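PDB 3DZ1: dihydrodipicolinate synthase from Rhodopseudomonas palustris, which probably catalyses the condensation of pyruvate with aspartate semialdehyde to 4-hydroxy-tetrahydrodipicolinate, a step of lysine biosynthesis. Local coordinates for residues A[33-38]-A[68-73]; A[37-42]-A[74-79]; A[214-219]-A[228-233]; A[221-226]-A[270-275]. All coordinates share one frame; numbering follows the deposited sequence.

In the fold
All four contacts lie in the helical layer of a TIM barrel of eight parallel strands or join that layer to the strands. Contacts 1 and 2, with centres about 7 Å apart, share Phe37 and Tyr38 of helix 28-40; the first joins that helix to helix 60-73, the second to the turn leading into strand 78-82. Contact 4, centred about 14 Å from each, meets them mainly through Phe37, which packs on Pro223, Arg272 and Leu274, and also through Val41 on Asp224. Contact 3 shares helix 223-234 with contact 4 and holds Met217, predicted to bind pyruvate; the side chains of Tyr38 and Pro223 each lie about 10 Å from that of Met217.

Contact 1 (A[33-38]-A[68-73]); sequences RLTDFY and TRFIKR
Asp36 and Arg73 form a salt bridge with two hydrogen bonds, the guanidinium gripping the carboxylate side-on through NE and NH2. The bond from Arg73 NH2 to Asp36 OD2 is short, 2.6 Å, and nearly straight; it uses the syn lone pair of OD2 and lies in the guanidinium plane. Arg73 NE meets Asp36 OD1 at 3.0 Å, on its syn side but out of the carboxylate plane, and the two flat groups are turned 36° against each other. These residues join helices 28-40 and 60-73, successive outer helices of the TIM barrel; the axes of segments 33-38 and 68-73 approach to 9.8 Å at 39°. Apolar packing lies beside the ion pair. Arg73 holds CG opposite its backbone N (chi1 -171°), which sets it 3.5 Å from Thr35 CG2; the bend at chi2 then turns CD and the guanidinium toward Asp36. With an alanine here, the Asp36 carboxylate would probably lose its positive mate and Thr35 CG2 the CG methylene packed on it. Thr35 OG1 stands beside its own backbone N, bonded to Ile31 O of the preceding turn. The same hydroxyl meets the rim of the Phe70 ring near its plane, with Thr35 OG1 3.2 Å from Phe70 CD1.

Contact 2 (A[37-42]-A[74-79]); sequences FYAEVG and AKSMQV
Met77, a selenomethionine, lays its selenium and terminal methyl over the backbone and CB of Ala39 near the end of helix 28-40. Its SE stands 3.7 Å from Ala39 CA and equally far from Ala39 N, so the heavy atom rests on the helix backbone itself. The chain runs extended through chi2 and then bends at chi3 (-70°), which sets CE beside Ala39 CB at 3.8 Å. Tyr38 offers less: its CB lies 4.2 Å from Met77 SE, and its ring leads away to touch Pro17, Ala14 and Val46. No hydrogen bond crosses here; the join is made by dispersion between apolar groups and a polarisable selenium. Ser76 borders it at the outer margin, with OG 4.4 Å from Ala39 CB. Both partners sit where a helix has just ended or is about to end. Gly42, with positive phi, is the C-prime residue of a Schellman motif closing helix 28-40, while residues Ala74 to Met77 form a type I beta turn, its Met77 N bonded to Ala74 O at 3.2 Å. That turn carries the chain from helix 60-73 into strand 78-82, the alpha-to-beta connection of a TIM barrel, packed against the preceding outer helix.

Contact 3 (A[214-219]-A[228-233]); sequences DGAMTG and DVVKLS
Val230 sends its side chain from helix 223-234 down onto strand 215-218, and its two methyls carry the whole of this small contact. The CA-CB bond points at the strand, and beyond CB the side chain forks. Branch CG1 lies anti to the backbone N (chi1 173°), which carries it to the start of the strand, where it comes 4.2 Å from Gly215 CA and about 4.5 Å from Asp214 O. Branch CG2 goes to the next residue, 4.3 Å from Ala216 N and 4.4 Å from Ala216 CB. The two methyls thus lie along one side of the strand, CG1 by Gly215 and CG2 by Ala216, both of them small residues. No hydrogen bond spans the two segments, and all distances are those of plain apolar packing. One turn further along the helix, Ser233 OG bonds back to Val229 O at 2.6 Å, and Ser233 N reaches the same oxygen from the opposite face of its carbonyl plane. Met217, predicted to bind pyruvate, belongs to this strand but packs on Phe13, Ile15 and Leu197. Val230 itself also touches Thr12 of strand 11-15 and Met209 of helix 205-211, so helix 223-234 covers the seam where the last barrel strand pairs with the first.

Contact 4 (A[221-226]-A[270-275]); sequences CFPDML and KKRGLL
Arg272 reaches across from the end of helix 260-271 to the start of helix 223-234, the outer helix that follows the last strand of the TIM barrel. Here Phe222 is the N-cap residue, and its O accepts bonds from Met225 N and Leu226 N. The tight part of the contact surrounds the guanidinium. Arg272 meets Asp224 end-on in a salt bridge, NH1 to OD1 and NH2 to OD2, each at 3.0 Å. Both nitrogens come from above the carboxylate plane; the planes of the two groups are 35° apart. Asp224 holds CG between its backbone N and carbonyl carbon (chi1 50°), a position that presents both oxygens to the arginine. Arg272 NH1 serves a second acceptor as well, the carbonyl O of Cys221. The CD1-CE1 side of the Phe222 ring lies over one guanidinium face, CE1 over its centre and 3.5 Å from Arg272 CZ, with the planes 23° apart. A leucine in place of Arg272 would probably leave the Asp224 carboxylate without its cation and the carbonyl of Cys221 without this donor. Looser packing lies towards the root of the arginine, where Arg272 CD is 3.8 Å from Cys221 O and 4.0 Å from Phe222 CE1. On the solvent side, exposed Gly273, with positive phi, ends helix 260-271 in a Schellman motif. Phe37 of helix 28-40 also packs on Pro223 and Arg272. The bond from Arg272 NH1 to Cys221 O is 2.9 Å long, in the carbonyl plane and on a lone pair.

Contact 1 (A[33-38]-A[68-73])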
loop_
_atom_site.group_PDB
_atom_site.type_symbol
_atom_site.label_atom_id
_atom_site.label_comp_id
_atom_site.label_asym_id
_atom_site.label_seq_id
_atom_site.Cartn_x
_atom_site.Cartn_y
_atom_site.Cartn_z
ATOM N N ARG A 33 -30.345 6.214 24.768
ATOM C CA ARG A 33 -31.150 7.094 23.934
ATOM C C ARG A 33 -31.034 6.698 22.459
ATOM O O ARG A 33 -32.033 6.663 21.731
ATOM C CB ARG A 33 -30.691 8.537 24.137
ATOM C CG ARG A 33 -31.550 9.588 23.473
ATOM C CD ARG A 33 -30.954 10.954 23.744
ATOM N NE ARG A 33 -30.859 11.220 25.174
ATOM C CZ ARG A 33 -29.810 11.782 25.766
ATOM N NH1 ARG A 33 -28.746 12.139 25.057
ATOM N NH2 ARG A 33 -29.828 11.995 27.074
ATOM N N LEU A 34 -29.812 6.412 22.018
ATOM C CA LEU A 34 -29.581 5.994 20.638
ATOM C C LEU A 34 -30.296 4.676 20.371
ATOM O O LEU A 34 -30.970 4.519 19.356
ATOM C CB LEU A 34 -28.083 5.802 20.373
ATOM C CG LEU A 34 -27.267 7.023 19.953
ATOM C CD1 LEU A 34 -25.796 6.643 19.840
ATOM C CD2 LEU A 34 -27.793 7.543 18.620
ATOM N N THR A 35 -30.143 3.733 21.293
ATOM C CA THR A 35 -30.762 2.424 21.153
ATOM C C THR A 35 -32.280 2.518 21.051
ATOM O O THR A 35 -32.889 1.867 20.197
ATOM C CB THR A 35 -30.404 1.503 22.336
ATOM O OG1 THR A 35 -28.980 1.368 22.423
ATOM C CG2 THR A 35 -31.025 0.124 22.138
ATOM N N ASP A 36 -32.891 3.314 21.926
ATOM C CA ASP A 36 -34.346 3.478 21.914
ATOM C C ASP A 36 -34.787 4.071 20.588
ATOM O O ASP A 36 -35.833 3.706 20.038
ATOM C CB ASP A 36 -34.799 4.401 23.049
ATOM C CG ASP A 36 -34.547 3.808 24.419
ATOM O OD1 ASP A 36 -34.451 2.566 24.522
ATOM O OD2 ASP A 36 -34.460 4.584 25.394
ATOM N N PHE A 37 -33.982 5.002 20.090
ATOM C CA PHE A 37 -34.244 5.666 18.822
ATOM C C PHE A 37 -34.279 4.651 17.680
ATOM O O PHE A 37 -35.251 4.582 16.922
ATOM C CB PHE A 37 -33.158 6.710 18.545
ATOM C CG PHE A 37 -33.256 7.330 17.182
ATOM C CD1 PHE A 37 -34.309 8.182 16.864
ATOM C CD2 PHE A 37 -32.317 7.031 16.202
ATOM C CE1 PHE A 37 -34.429 8.724 15.588
ATOM C CE2 PHE A 37 -32.427 7.569 14.923
ATOM C CZ PHE A 37 -33.485 8.416 14.615
ATOM N N TYR A 38 -33.211 3.868 17.552
ATOM C CA TYR A 38 -33.138 2.863 16.493
ATOM C C TYR A 38 -34.350 1.930 16.493
ATOM O O TYR A 38 -34.884 1.592 15.437
ATOM C CB TYR A 38 -31.869 2.018 16.630
ATOM C CG TYR A 38 -30.569 2.790 16.556
ATOM C CD1 TYR A 38 -30.377 3.794 15.605
ATOM C CD2 TYR A 38 -29.507 2.475 17.404
ATOM C CE1 TYR A 38 -29.154 4.462 15.499
ATOM C CE2 TYR A 38 -28.285 3.134 17.308
ATOM C CZ TYR A 38 -28.113 4.123 16.355
ATOM O OH TYR A 38 -26.897 4.760 16.253
ATOM N N THR A 68 -21.913 -4.350 25.969
ATOM C CA THR A 68 -22.913 -4.872 26.901
ATOM C C THR A 68 -24.082 -3.912 27.100
ATOM O O THR A 68 -25.241 -4.332 27.123
ATOM C CB THR A 68 -22.292 -5.181 28.281
ATOM O OG1 THR A 68 -21.250 -6.150 28.132
ATOM C CG2 THR A 68 -23.340 -5.740 29.224
ATOM N N ARG A 69 -23.780 -2.626 27.241
ATOM C CA ARG A 69 -24.820 -1.620 27.433
ATOM C C ARG A 69 -25.818 -1.680 26.278
ATOM O O ARG A 69 -27.034 -1.678 26.494
ATOM C CB ARG A 69 -24.200 -0.221 27.496
ATOM C CG ARG A 69 -25.183 0.883 27.867
ATOM C CD ARG A 69 -25.292 1.029 29.372
ATOM N NE ARG A 69 -26.292 2.019 29.769
ATOM C CZ ARG A 69 -26.449 2.457 31.014
ATOM N NH1 ARG A 69 -25.668 1.998 31.981
ATOM N NH2 ARG A 69 -27.394 3.341 31.296
ATOM N N PHE A 70 -25.297 -1.729 25.052
ATOM C CA PHE A 70 -26.134 -1.794 23.854
ATOM C C PHE A 70 -26.939 -3.088 23.783
ATOM O O PHE A 70 -28.129 -3.072 23.459
ATOM C CB PHE A 70 -25.272 -1.680 22.591
ATOM C CG PHE A 70 -24.956 -0.267 22.186
ATOM C CD1 PHE A 70 -25.958 0.579 21.723
ATOM C CD2 PHE A 70 -23.649 0.211 22.238
ATOM C CE1 PHE A 70 -25.663 1.880 21.313
ATOM C CE2 PHE A 70 -23.346 1.509 21.831
ATOM C CZ PHE A 70 -24.354 2.343 21.367
ATOM N N ILE A 71 -26.280 -4.206 24.068
ATOM C CA ILE A 71 -26.938 -5.502 24.023
ATOM C C ILE A 71 -28.121 -5.566 24.988
ATOM O O ILE A 71 -29.217 -5.992 24.614
ATOM C CB ILE A 71 -25.946 -6.643 24.351
ATOM C CG1 ILE A 71 -24.863 -6.713 23.271
ATOM C CG2 ILE A 71 -26.679 -7.977 24.415
ATOM C CD1 ILE A 71 -23.761 -7.712 23.560
ATOM N N LYS A 72 -27.907 -5.124 26.220
ATOM C CA LYS A 72 -28.959 -5.155 27.227
ATOM C C LYS A 72 -30.120 -4.207 26.941
ATOM O O LYS A 72 -31.260 -4.482 27.317
ATOM C CB LYS A 72 -28.367 -4.843 28.603
ATOM C CG LYS A 72 -27.299 -5.831 29.050
ATOM C CD LYS A 72 -27.850 -7.244 29.109
ATOM C CE LYS A 72 -26.809 -8.225 29.615
ATOM N NZ LYS A 72 -27.363 -9.604 29.682
ATOM N N ARG A 73 -29.832 -3.100 26.266
ATOM C CA ARG A 73 -30.858 -2.109 25.957
ATOM C C ARG A 73 -31.731 -2.485 24.756
ATOM O O ARG A 73 -32.942 -2.248 24.763
ATOM C CB ARG A 73 -30.203 -0.747 25.706
ATOM C CG ARG A 73 -31.176 0.414 25.587
ATOM C CD ARG A 73 -31.744 0.790 26.940
ATOM N NE ARG A 73 -32.665 1.919 26.855
ATOM C CZ ARG A 73 -33.171 2.548 27.911
ATOM N NH1 ARG A 73 -32.844 2.156 29.135
ATOM N NH2 ARG A 73 -34.004 3.565 27.745
#

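Contact 2 (A[37-42]-A[74-79])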
loop_
_atom_site.group_PDB
_atom_site.type_symbol
_atom_site.label_atom_id
_atom_site.label_comp_id
_atom_site.label_asym_id
_atom_site.label_seq_id
_atom_site.Cartn_x
_atom_site.Cartn_y
_atom_site.Cartn_z
ATOM N N PHE A 37 -33.982 5.002 20.090
ATOM C CA PHE A 37 -34.244 5.666 18.822
ATOM C C PHE A 37 -34.279 4.651 17.680
ATOM O O PHE A 37 -35.251 4.582 16.922
ATOM C CB PHE A 37 -33.158 6.710 18.545
ATOM C CG PHE A 37 -33.256 7.330 17.182
ATOM C CD1 PHE A 37 -34.309 8.182 16.864
ATOM C CD2 PHE A 37 -32.317 7.031 16.202
ATOM C CE1 PHE A 37 -34.429 8.724 15.588
ATOM C CE2 PHE A 37 -32.427 7.569 14.923
ATOM C CZ PHE A 37 -33.485 8.416 14.615
ATOM N N TYR A 38 -33.211 3.868 17.552
ATOM C CA TYR A 38 -33.138 2.863 16.493
ATOM C C TYR A 38 -34.350 1.930 16.493
ATOM O O TYR A 38 -34.884 1.592 15.437
ATOM C CB TYR A 38 -31.869 2.018 16.630
ATOM C CG TYR A 38 -30.569 2.790 16.556
ATOM C CD1 TYR A 38 -30.377 3.794 15.605
ATOM C CD2 TYR A 38 -29.507 2.475 17.404
ATOM C CE1 TYR A 38 -29.154 4.462 15.499
ATOM C CE2 TYR A 38 -28.285 3.134 17.308
ATOM C CZ TYR A 38 -28.113 4.123 16.355
ATOM O OH TYR A 38 -26.897 4.760 16.253
ATOM N N ALA A 39 -34.765 1.494 17.679
ATOM C CA ALA A 39 -35.909 0.598 17.789
ATOM C C ALA A 39 -37.178 1.328 17.371
ATOM O O ALA A 39 -37.993 0.801 16.611
ATOM C CB ALA A 39 -36.050 0.096 19.217
ATOM N N GLU A 40 -37.327 2.551 17.867
ATOM C CA GLU A 40 -38.497 3.371 17.578
ATOM C C GLU A 40 -38.732 3.611 16.089
ATOM O O GLU A 40 -39.879 3.636 15.634
ATOM C CB GLU A 40 -38.363 4.719 18.292
ATOM C CG GLU A 40 -39.546 5.649 18.122
ATOM C CD GLU A 40 -39.272 7.029 18.699
ATOM O OE1 GLU A 40 -38.327 7.699 18.222
ATOM O OE2 GLU A 40 -39.996 7.443 19.632
ATOM N N VAL A 41 -37.654 3.784 15.330
ATOM C CA VAL A 41 -37.790 4.059 13.901
ATOM C C VAL A 41 -37.830 2.845 12.969
ATOM O O VAL A 41 -37.798 3.000 11.747
ATOM C CB VAL A 41 -36.684 5.035 13.417
ATOM C CG1 VAL A 41 -36.737 6.313 14.238
ATOM C CG2 VAL A 41 -35.313 4.379 13.509
ATOM N N GLY A 42 -37.890 1.643 13.535
ATOM C CA GLY A 42 -37.979 0.454 12.700
ATOM C C GLY A 42 -36.714 -0.313 12.354
ATOM O O GLY A 42 -36.747 -1.173 11.472
ATOM N N ALA A 74 -31.118 -3.063 23.729
ATOM C CA ALA A 74 -31.845 -3.451 22.519
ATOM C C ALA A 74 -32.528 -4.810 22.664
ATOM O O ALA A 74 -32.251 -5.742 21.914
ATOM C CB ALA A 74 -30.898 -3.472 21.326
ATOM N N LYS A 75 -33.439 -4.908 23.622
ATOM C CA LYS A 75 -34.150 -6.154 23.884
ATOM C C LYS A 75 -34.930 -6.722 22.691
ATOM O O LYS A 75 -35.051 -7.940 22.553
ATOM C CB LYS A 75 -35.101 -5.957 25.070
ATOM C CG LYS A 75 -34.415 -5.434 26.326
ATOM C CD LYS A 75 -35.412 -5.196 27.454
ATOM C CE LYS A 75 -36.492 -4.196 27.047
ATOM N NZ LYS A 75 -37.478 -3.943 28.140
ATOM N N SER A 76 -35.447 -5.849 21.830
ATOM C CA SER A 76 -36.229 -6.287 20.673
ATOM C C SER A 76 -35.467 -6.297 19.350
ATOM O O SER A 76 -36.062 -6.509 18.291
ATOM C CB SER A 76 -37.468 -5.401 20.517
ATOM O OG SER A 76 -37.094 -4.068 20.204
HETATM N N MSE A 77 -34.158 -6.065 19.404
HETATM C CA MSE A 77 -33.344 -6.047 18.192
HETATM C C MSE A 77 -32.114 -6.938 18.319
HETATM O O MSE A 77 -31.653 -7.232 19.419
HETATM C CB MSE A 77 -32.883 -4.621 17.884
HETATM C CG MSE A 77 -33.999 -3.633 17.636
HETATM SE SE MSE A 77 -33.284 -1.885 17.228
HETATM C CE MSE A 77 -32.575 -1.438 18.975
ATOM N N GLN A 78 -31.581 -7.358 17.178
ATOM C CA GLN A 78 -30.394 -8.196 17.162
ATOM C C GLN A 78 -29.176 -7.273 17.156
ATOM O O GLN A 78 -29.068 -6.390 16.307
ATOM C CB GLN A 78 -30.401 -9.082 15.913
ATOM C CG GLN A 78 -31.632 -9.978 15.804
ATOM C CD GLN A 78 -31.639 -10.827 14.544
ATOM O OE1 GLN A 78 -31.627 -10.305 13.420
ATOM N NE2 GLN A 78 -31.672 -12.148 14.723
ATOM N N VAL A 79 -28.271 -7.463 18.111
ATOM C CA VAL A 79 -27.073 -6.630 18.189
ATOM C C VAL A 79 -25.832 -7.395 17.745
ATOM O O VAL A 79 -25.542 -8.485 18.239
ATOM C CB VAL A 79 -26.853 -6.089 19.623
ATOM C CG1 VAL A 79 -25.513 -5.375 19.721
ATOM C CG2 VAL A 79 -27.969 -5.125 19.977
#

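Contact 3 (A[214-219]-A[228-233])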
loop_
_atom_site.group_PDB
_atom_site.type_symbol
_atom_site.label_atom_id
_atom_site.label_comp_id
_atom_site.label_asym_id
_atom_site.label_seq_id
_atom_site.Cartn_x
_atom_site.Cartn_y
_atom_site.Cartn_z
ATOM N N ASP A 214 -30.491 -7.645 1.054
ATOM C CA ASP A 214 -31.585 -7.818 2.006
ATOM C C ASP A 214 -31.883 -6.545 2.774
ATOM O O ASP A 214 -32.958 -6.393 3.358
ATOM C CB ASP A 214 -31.252 -8.932 3.002
ATOM C CG ASP A 214 -31.228 -10.288 2.356
ATOM O OD1 ASP A 214 -32.269 -10.692 1.795
ATOM O OD2 ASP A 214 -30.177 -10.951 2.402
ATOM N N GLY A 215 -30.923 -5.629 2.773
ATOM C CA GLY A 215 -31.114 -4.388 3.486
ATOM C C GLY A 215 -29.830 -3.608 3.636
ATOM O O GLY A 215 -28.882 -3.778 2.859
ATOM N N ALA A 216 -29.791 -2.759 4.655
ATOM C CA ALA A 216 -28.628 -1.921 4.895
ATOM C C ALA A 216 -28.096 -1.978 6.320
ATOM O O ALA A 216 -28.853 -2.150 7.277
ATOM C CB ALA A 216 -28.973 -0.472 4.556
HETATM N N MSE A 217 -26.780 -1.854 6.442
HETATM C CA MSE A 217 -26.131 -1.779 7.744
HETATM C C MSE A 217 -25.496 -0.413 7.570
HETATM O O MSE A 217 -24.431 -0.278 6.960
HETATM C CB MSE A 217 -25.061 -2.849 7.934
HETATM C CG MSE A 217 -24.541 -2.851 9.367
HETATM SE SE MSE A 217 -23.223 -4.202 9.744
HETATM C CE MSE A 217 -24.376 -5.740 9.684
ATOM N N THR A 218 -26.174 0.597 8.103
ATOM C CA THR A 218 -25.768 1.982 7.928
ATOM C C THR A 218 -25.408 2.818 9.147
ATOM O O THR A 218 -26.036 2.720 10.197
ATOM C CB THR A 218 -26.882 2.739 7.173
ATOM O OG1 THR A 218 -26.544 4.124 7.073
ATOM C CG2 THR A 218 -28.208 2.600 7.913
ATOM N N GLY A 219 -24.395 3.661 8.968
ATOM C CA GLY A 219 -23.963 4.571 10.011
ATOM C C GLY A 219 -24.514 5.958 9.695
ATOM O O GLY A 219 -24.225 6.927 10.395
ATOM N N ASP A 228 -37.120 3.560 5.361
ATOM C CA ASP A 228 -38.137 3.753 4.330
ATOM C C ASP A 228 -37.591 3.436 2.943
ATOM O O ASP A 228 -38.303 2.879 2.109
ATOM C CB ASP A 228 -38.677 5.190 4.356
ATOM C CG ASP A 228 -39.490 5.488 5.607
ATOM O OD1 ASP A 228 -40.246 4.596 6.046
ATOM O OD2 ASP A 228 -39.385 6.612 6.144
ATOM N N VAL A 229 -36.337 3.801 2.683
ATOM C CA VAL A 229 -35.745 3.503 1.381
ATOM C C VAL A 229 -35.740 1.986 1.182
ATOM O O VAL A 229 -36.074 1.488 0.104
ATOM C CB VAL A 229 -34.290 4.021 1.273
ATOM C CG1 VAL A 229 -33.635 3.468 0.012
ATOM C CG2 VAL A 229 -34.280 5.539 1.245
ATOM N N VAL A 230 -35.366 1.254 2.226
ATOM C CA VAL A 230 -35.329 -0.207 2.161
ATOM C C VAL A 230 -36.749 -0.754 1.965
ATOM O O VAL A 230 -36.980 -1.657 1.153
ATOM C CB VAL A 230 -34.706 -0.802 3.453
ATOM C CG1 VAL A 230 -34.825 -2.321 3.457
ATOM C CG2 VAL A 230 -33.235 -0.398 3.549
ATOM N N LYS A 231 -37.702 -0.199 2.704
ATOM C CA LYS A 231 -39.086 -0.636 2.588
ATOM C C LYS A 231 -39.654 -0.371 1.200
ATOM O O LYS A 231 -40.273 -1.252 0.595
ATOM C CB LYS A 231 -39.953 0.066 3.634
ATOM C CG LYS A 231 -39.716 -0.414 5.053
ATOM C CD LYS A 231 -40.648 0.291 6.023
ATOM C CE LYS A 231 -40.567 -0.310 7.416
ATOM N NZ LYS A 231 -41.488 0.397 8.348
ATOM N N LEU A 232 -39.452 0.842 0.695
ATOM C CA LEU A 232 -39.953 1.197 -0.625
ATOM C C LEU A 232 -39.322 0.325 -1.696
ATOM O O LEU A 232 -39.992 -0.081 -2.650
ATOM C CB LEU A 232 -39.671 2.671 -0.927
ATOM C CG LEU A 232 -40.494 3.687 -0.130
ATOM C CD1 LEU A 232 -39.912 5.087 -0.317
ATOM C CD2 LEU A 232 -41.956 3.631 -0.584
ATOM N N SER A 233 -38.034 0.030 -1.536
ATOM C CA SER A 233 -37.326 -0.795 -2.503
ATOM C C SER A 233 -37.906 -2.208 -2.537
ATOM O O SER A 233 -38.139 -2.763 -3.614
ATOM C CB SER A 233 -35.837 -0.852 -2.164
ATOM O OG SER A 233 -35.264 0.446 -2.173
#

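Contact 4 (A[221-226]-A[270-275])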
loop_
_atom_site.group_PDB
_atom_site.type_symbol
_atom_site.label_atom_id
_atom_site.label_comp_id
_atom_site.label_asym_id
_atom_site.label_seq_id
_atom_site.Cartn_x
_atom_site.Cartn_y
_atom_site.Cartn_z
ATOM N N CYS A 221 -26.634 9.238 9.526
ATOM C CA CYS A 221 -27.352 9.941 10.591
ATOM C C CYS A 221 -28.876 9.965 10.486
ATOM O O CYS A 221 -29.551 10.502 11.364
ATOM C CB CYS A 221 -26.809 11.372 10.751
ATOM S SG CYS A 221 -26.817 12.387 9.263
ATOM N N PHE A 222 -29.420 9.399 9.412
ATOM C CA PHE A 222 -30.867 9.311 9.255
ATOM C C PHE A 222 -31.228 7.864 8.951
ATOM O O PHE A 222 -31.775 7.548 7.893
ATOM C CB PHE A 222 -31.363 10.237 8.146
ATOM C CG PHE A 222 -31.474 11.670 8.572
ATOM C CD1 PHE A 222 -32.604 12.120 9.250
ATOM C CD2 PHE A 222 -30.432 12.564 8.337
ATOM C CE1 PHE A 222 -32.695 13.442 9.689
ATOM C CE2 PHE A 222 -30.514 13.887 8.771
ATOM C CZ PHE A 222 -31.648 14.327 9.449
ATOM N N PRO A 223 -30.914 6.954 9.886
ATOM C CA PRO A 223 -31.230 5.543 9.660
ATOM C C PRO A 223 -32.736 5.385 9.522
ATOM O O PRO A 223 -33.211 4.474 8.844
ATOM C CB PRO A 223 -30.670 4.860 10.905
ATOM C CG PRO A 223 -30.841 5.912 11.961
ATOM C CD PRO A 223 -30.393 7.165 11.249
ATOM N N ASP A 224 -33.477 6.288 10.162
ATOM C CA ASP A 224 -34.927 6.258 10.102
ATOM C C ASP A 224 -35.424 6.431 8.664
ATOM O O ASP A 224 -36.411 5.805 8.262
ATOM C CB ASP A 224 -35.530 7.326 11.044
ATOM C CG ASP A 224 -34.913 8.714 10.864
ATOM O OD1 ASP A 224 -33.682 8.823 10.690
ATOM O OD2 ASP A 224 -35.665 9.710 10.929
HETATM N N MSE A 225 -34.731 7.250 7.877
HETATM C CA MSE A 225 -35.139 7.459 6.494
HETATM C C MSE A 225 -34.672 6.331 5.574
HETATM O O MSE A 225 -35.325 6.035 4.578
HETATM C CB MSE A 225 -34.635 8.811 5.986
HETATM C CG MSE A 225 -35.274 10.002 6.696
HETATM SE SE MSE A 225 -37.226 10.047 6.573
HETATM C CE MSE A 225 -37.660 9.228 8.263
ATOM N N LEU A 226 -33.545 5.701 5.890
ATOM C CA LEU A 226 -33.091 4.594 5.061
ATOM C C LEU A 226 -34.011 3.393 5.302
ATOM O O LEU A 226 -34.135 2.513 4.446
ATOM C CB LEU A 226 -31.630 4.241 5.362
ATOM C CG LEU A 226 -30.610 5.329 5.004
ATOM C CD1 LEU A 226 -29.204 4.744 5.076
ATOM C CD2 LEU A 226 -30.879 5.868 3.599
ATOM N N LYS A 270 -26.279 14.741 17.519
ATOM C CA LYS A 270 -26.386 15.609 18.689
ATOM C C LYS A 270 -27.498 16.617 18.413
ATOM O O LYS A 270 -28.345 16.882 19.264
ATOM C CB LYS A 270 -25.066 16.352 18.928
ATOM C CG LYS A 270 -25.106 17.329 20.097
ATOM C CD LYS A 270 -23.829 18.151 20.169
ATOM C CE LYS A 270 -23.938 19.256 21.209
ATOM N NZ LYS A 270 -22.793 20.214 21.106
ATOM N N LYS A 271 -27.484 17.171 17.206
ATOM C CA LYS A 271 -28.482 18.142 16.786
ATOM C C LYS A 271 -29.874 17.508 16.817
ATOM O O LYS A 271 -30.876 18.197 17.027
ATOM C CB LYS A 271 -28.147 18.637 15.376
ATOM C CG LYS A 271 -29.104 19.667 14.818
ATOM C CD LYS A 271 -28.671 20.122 13.422
ATOM C CE LYS A 271 -27.396 20.953 13.466
ATOM N NZ LYS A 271 -27.613 22.237 14.191
ATOM N N ARG A 272 -29.935 16.193 16.608
ATOM C CA ARG A 272 -31.210 15.487 16.635
ATOM C C ARG A 272 -31.624 15.123 18.062
ATOM O O ARG A 272 -32.675 14.516 18.275
ATOM C CB ARG A 272 -31.145 14.224 15.770
ATOM C CG ARG A 272 -30.951 14.506 14.289
ATOM C CD ARG A 272 -31.198 13.267 13.445
ATOM N NE ARG A 272 -32.613 12.905 13.418
ATOM C CZ ARG A 272 -33.102 11.825 12.814
ATOM N NH1 ARG A 272 -32.291 10.990 12.181
ATOM N NH2 ARG A 272 -34.406 11.582 12.844
ATOM N N GLY A 273 -30.787 15.490 19.030
ATOM C CA GLY A 273 -31.088 15.216 20.424
ATOM C C GLY A 273 -30.780 13.812 20.912
ATOM O O GLY A 273 -31.220 13.432 21.999
ATOM N N LEU A 274 -30.022 13.046 20.129
ATOM C CA LEU A 274 -29.681 11.676 20.498
ATOM C C LEU A 274 -28.378 11.590 21.289
ATOM O O LEU A 274 -28.218 10.713 22.137
ATOM C CB LEU A 274 -29.599 10.801 19.240
ATOM C CG LEU A 274 -30.891 10.784 18.414
ATOM C CD1 LEU A 274 -30.681 10.013 17.124
ATOM C CD2 LEU A 274 -32.013 10.171 19.239
ATOM N N LEU A 275 -27.445 12.492 21.005
ATOM C CA LEU A 275 -26.176 12.518 21.729
ATOM C C LEU A 275 -26.103 13.803 22.554
ATOM O O LEU A 275 -26.560 14.853 22.104
ATOM C CB LEU A 275 -24.985 12.482 20.758
ATOM C CG LEU A 275 -24.766 11.246 19.883
ATOM C CD1 LEU A 275 -23.479 11.418 19.072
ATOM C CD2 LEU A 275 -24.679 10.009 20.754
#